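Local coordinates for angiopoietin-related protein 6 (Homo sapiens, PDB 6Y43), which probably acts as a secreted angiopoietin-like growth factor, its calcium-binding fibrinogen-like globe likely serving in recognition of partners, at residues G160-Y165 with W170-C175. Numbering follows the deposited sequence.
Sequences GNCALY and WWYHAC. With CA (calcium ion), chain B.
C162 and C175 both set SG anti to their own carbonyl carbon (chi1 -68° and -82°), which carries the two sulfurs into the seam between helix 162-166 and the loop that follows it. C162 SG and C175 SG join 2.1 Å apart, with chi3 -84°, the nearly perpendicular twist of a relaxed bridge. Y172 shares this type of first torsion, and its ring lies against the first turn of the helix: C162 CB lies over one face, 3.5 Å from Y172 CG, in a CH-pi contact, while A163 CA comes obliquely to within 3.6 Å of Y172 CE2. W170 CB covers the opposite face, and Y172 OH is held by N179 OD1 and by the backbone N of G168. With an alanine here, a gap would probably open against C162 and A163, and N179 and the G168 N would lose their hydroxyl partner. N161 caps the helix, its OD1 receiving L164 N at 3.2 Å from above the carbonyl plane. Just before it, G160 O binds the calcium ion at 2.3 Å, alongside D154, D156, Y158 and two waters. C175, which follows a cis peptide, reaches back to the helix through the disulfide. Calcium loop, disulfide and cis bond together are characteristic of the fibrinogen C-terminal globular domain.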
ATOM      1  N   GLY A 160       2.174 -21.391  11.893  1.00 15.48           N
ATOM      2  CA  GLY A 160       3.451 -20.756  12.116  1.00 17.07           C
ATOM      3  C   GLY A 160       3.377 -19.288  11.957  1.00 13.51           C
ATOM      4  O   GLY A 160       2.303 -18.707  12.083  1.00 12.45           O
ATOM      5  N   ASN A 161       4.472 -18.672  11.700  1.00 13.30           N
ATOM      6  CA  ASN A 161       4.623 -17.211  11.703  1.00 12.95           C
ATOM      7  C   ASN A 161       4.778 -16.732  10.259  1.00 12.17           C
ATOM      8  O   ASN A 161       5.876 -16.755   9.693  1.00 10.17           O
ATOM      9  CB  ASN A 161       5.829 -16.814  12.559  1.00 13.96           C
ATOM     10  CG  ASN A 161       5.935 -15.305  12.750  1.00 13.57           C
ATOM     11  OD1 ASN A 161       5.496 -14.504  11.910  1.00 14.00           O
ATOM     12  ND2 ASN A 161       6.571 -14.909  13.829  1.00 14.13           N
ATOM     13  N   CYS A 162       3.676 -16.263   9.666  1.00 10.06           N
ATOM     14  CA  CYS A 162       3.722 -15.896   8.253  1.00  9.04           C
ATOM     15  C   CYS A 162       4.793 -14.849   7.965  1.00  8.92           C
ATOM     16  O   CYS A 162       5.528 -14.955   6.975  1.00 10.05           O
ATOM     17  CB  CYS A 162       2.367 -15.371   7.791  1.00  8.94           C
ATOM     18  SG  CYS A 162       1.089 -16.599   7.741  1.00 10.68           S
ATOM     19  N   ALA A 163       4.897 -13.827   8.821  1.00  9.05           N
ATOM     20  CA  ALA A 163       5.856 -12.747   8.591  1.00  9.25           C
ATOM     21  C   ALA A 163       7.294 -13.252   8.604  1.00  8.95           C
ATOM     22  O   ALA A 163       8.160 -12.709   7.905  1.00 10.89           O
ATOM     23  CB  ALA A 163       5.671 -11.679   9.668  1.00 10.53           C
ATOM     24  N   LEU A 164       7.582 -14.248   9.447  1.00 10.52           N
ATOM     25  CA  LEU A 164       8.920 -14.827   9.511  1.00 11.41           C
ATOM     26  C   LEU A 164       9.323 -15.416   8.170  1.00 13.50           C
ATOM     27  O   LEU A 164      10.490 -15.330   7.766  1.00 14.57           O
ATOM     28  CB  LEU A 164       8.958 -15.915  10.588  1.00 13.12           C
ATOM     29  CG  LEU A 164      10.264 -16.674  10.829  1.00 18.28           C
ATOM     30  CD1 LEU A 164      11.325 -15.748  11.367  1.00 19.42           C
ATOM     31  CD2 LEU A 164      10.013 -17.826  11.797  1.00 22.29           C
ATOM     32  N   TYR A 165       8.373 -16.036   7.479  1.00 13.56           N
ATOM     33  CA  TYR A 165       8.690 -16.683   6.216  1.00 12.92           C
ATOM     34  C   TYR A 165       8.478 -15.770   5.020  1.00 12.10           C
ATOM     35  O   TYR A 165       9.236 -15.862   4.051  1.00 11.22           O
ATOM     36  CB  TYR A 165       7.841 -17.941   6.029  1.00 13.12           C
ATOM     37  CG  TYR A 165       7.953 -18.934   7.172  1.00 15.61           C
ATOM     38  CD1 TYR A 165       9.139 -19.599   7.427  1.00 21.78           C
ATOM     39  CD2 TYR A 165       6.872 -19.182   7.988  1.00 18.09           C
ATOM     40  CE1 TYR A 165       9.238 -20.505   8.479  1.00 22.71           C
ATOM     41  CE2 TYR A 165       6.959 -20.085   9.045  1.00 22.97           C
ATOM     42  CZ  TYR A 165       8.144 -20.735   9.282  1.00 25.51           C
ATOM     43  OH  TYR A 165       8.221 -21.625  10.332  1.00 31.50           O
ATOM     44  N   TRP A 170       2.062  -7.305   7.347  1.00  7.96           N
ATOM     45  CA  TRP A 170       0.905  -7.493   6.482  1.00  7.29           C
ATOM     46  C   TRP A 170      -0.234  -8.066   7.296  1.00  7.96           C
ATOM     47  O   TRP A 170      -0.034  -8.600   8.390  1.00  7.89           O
ATOM     48  CB  TRP A 170       1.262  -8.425   5.332  1.00  8.02           C
ATOM     49  CG  TRP A 170       0.409  -8.398   4.076  1.00  9.27           C
ATOM     50  CD1 TRP A 170      -0.364  -9.413   3.601  1.00  9.62           C
ATOM     51  CD2 TRP A 170       0.317  -7.339   3.106  1.00 10.33           C
ATOM     52  NE1 TRP A 170      -0.939  -9.055   2.412  1.00  8.03           N
ATOM     53  CE2 TRP A 170      -0.544  -7.782   2.085  1.00  8.48           C
ATOM     54  CE3 TRP A 170       0.868  -6.053   3.016  1.00  9.35           C
ATOM     55  CZ2 TRP A 170      -0.859  -6.998   0.982  1.00  9.86           C
ATOM     56  CZ3 TRP A 170       0.557  -5.281   1.919  1.00  8.44           C
ATOM     57  CH2 TRP A 170      -0.306  -5.754   0.918  1.00  8.13           C
ATOM     58  N   TRP A 171      -1.423  -8.003   6.692  1.00  7.90           N
ATOM     59  CA  TRP A 171      -2.630  -8.590   7.263  1.00  7.71           C
ATOM     60  C   TRP A 171      -2.679 -10.073   6.889  1.00  7.18           C
ATOM     61  O   TRP A 171      -3.565 -10.558   6.180  1.00  8.35           O
ATOM     62  CB  TRP A 171      -3.854  -7.831   6.772  1.00  8.46           C
ATOM     63  CG  TRP A 171      -3.777  -6.321   6.965  1.00  7.33           C
ATOM     64  CD1 TRP A 171      -4.149  -5.612   8.076  1.00  8.14           C
ATOM     65  CD2 TRP A 171      -3.296  -5.352   6.023  1.00  7.46           C
ATOM     66  NE1 TRP A 171      -3.949  -4.267   7.876  1.00  7.58           N
ATOM     67  CE2 TRP A 171      -3.431  -4.085   6.623  1.00  7.36           C
ATOM     68  CE3 TRP A 171      -2.783  -5.428   4.717  1.00  8.69           C
ATOM     69  CZ2 TRP A 171      -3.063  -2.906   5.973  1.00  7.87           C
ATOM     70  CZ3 TRP A 171      -2.412  -4.252   4.088  1.00  8.06           C
ATOM     71  CH2 TRP A 171      -2.560  -3.011   4.719  1.00  9.34           C
ATOM     72  N   TYR A 172      -1.645 -10.785   7.321  1.00  6.99           N
ATOM     73  CA  TYR A 172      -1.491 -12.180   6.928  1.00  8.64           C
ATOM     74  C   TYR A 172      -2.678 -13.023   7.389  1.00  8.75           C
ATOM     75  O   TYR A 172      -3.233 -12.832   8.478  1.00  8.76           O
ATOM     76  CB  TYR A 172      -0.170 -12.760   7.466  1.00  9.02           C
ATOM     77  CG  TYR A 172       1.088 -12.259   6.746  1.00  7.67           C
ATOM     78  CD1 TYR A 172       1.308 -12.519   5.398  1.00  7.23           C
ATOM     79  CD2 TYR A 172       2.065 -11.548   7.432  1.00  9.31           C
ATOM     80  CE1 TYR A 172       2.438 -12.059   4.756  1.00  8.56           C
ATOM     81  CE2 TYR A 172       3.196 -11.094   6.797  1.00  8.84           C
ATOM     82  CZ  TYR A 172       3.395 -11.378   5.443  1.00  7.43           C
ATOM     83  OH  TYR A 172       4.542 -10.908   4.811  1.00  9.37           O
ATOM     84  N   HIS A 173      -3.039 -13.987   6.523  1.00  8.30           N
ATOM     85  CA  HIS A 173      -4.092 -14.962   6.755  1.00  9.67           C
ATOM     86  C   HIS A 173      -3.394 -16.276   6.986  1.00  9.74           C
ATOM     87  O   HIS A 173      -2.823 -16.495   8.079  1.00  9.21           O
ATOM     88  CB  HIS A 173      -5.044 -14.976   5.547  1.00 10.38           C
ATOM     89  CG  HIS A 173      -6.290 -15.787   5.753  1.00  8.79           C
ATOM     90  ND1 HIS A 173      -7.486 -15.457   5.156  1.00 10.02           N
ATOM     91  CD2 HIS A 173      -6.521 -16.917   6.462  1.00 11.56           C
ATOM     92  CE1 HIS A 173      -8.409 -16.343   5.503  1.00  9.26           C
ATOM     93  NE2 HIS A 173      -7.847 -17.241   6.292  1.00  8.99           N
ATOM     94  N   ALA A 174      -3.325 -17.177   6.001  1.00 10.11           N
ATOM     95  CA  ALA A 174      -2.632 -18.459   6.153  1.00 10.39           C
ATOM     96  C   ALA A 174      -2.065 -18.986   4.829  1.00 11.53           C
ATOM     97  O   ALA A 174      -2.431 -20.070   4.359  1.00 12.48           O
ATOM     98  CB  ALA A 174      -3.581 -19.489   6.768  1.00 11.45           C
ATOM     99  N   CYS A 175      -1.121 -18.260   4.196  1.00  9.69           N
ATOM    100  CA  CYS A 175      -0.589 -16.998   4.706  1.00 11.26           C
ATOM    101  C   CYS A 175      -1.021 -15.803   3.883  1.00  8.34           C
ATOM    102  O   CYS A 175      -1.369 -14.742   4.435  1.00  9.57           O
ATOM    103  CB  CYS A 175       0.937 -16.996   4.719  1.00 12.92           C
ATOM    104  SG  CYS A 175       1.600 -17.838   6.172  1.00 16.07           S
TER
HETATM  105 CA    CA B 501       0.633 -17.741  13.321  0.99 12.60          CA
HETATM  106  O   HOH W   1       1.180 -19.267  15.141  1.00 19.26           O
HETATM  107  O   HOH W   2      -1.458 -17.485  14.479  1.00 16.24           O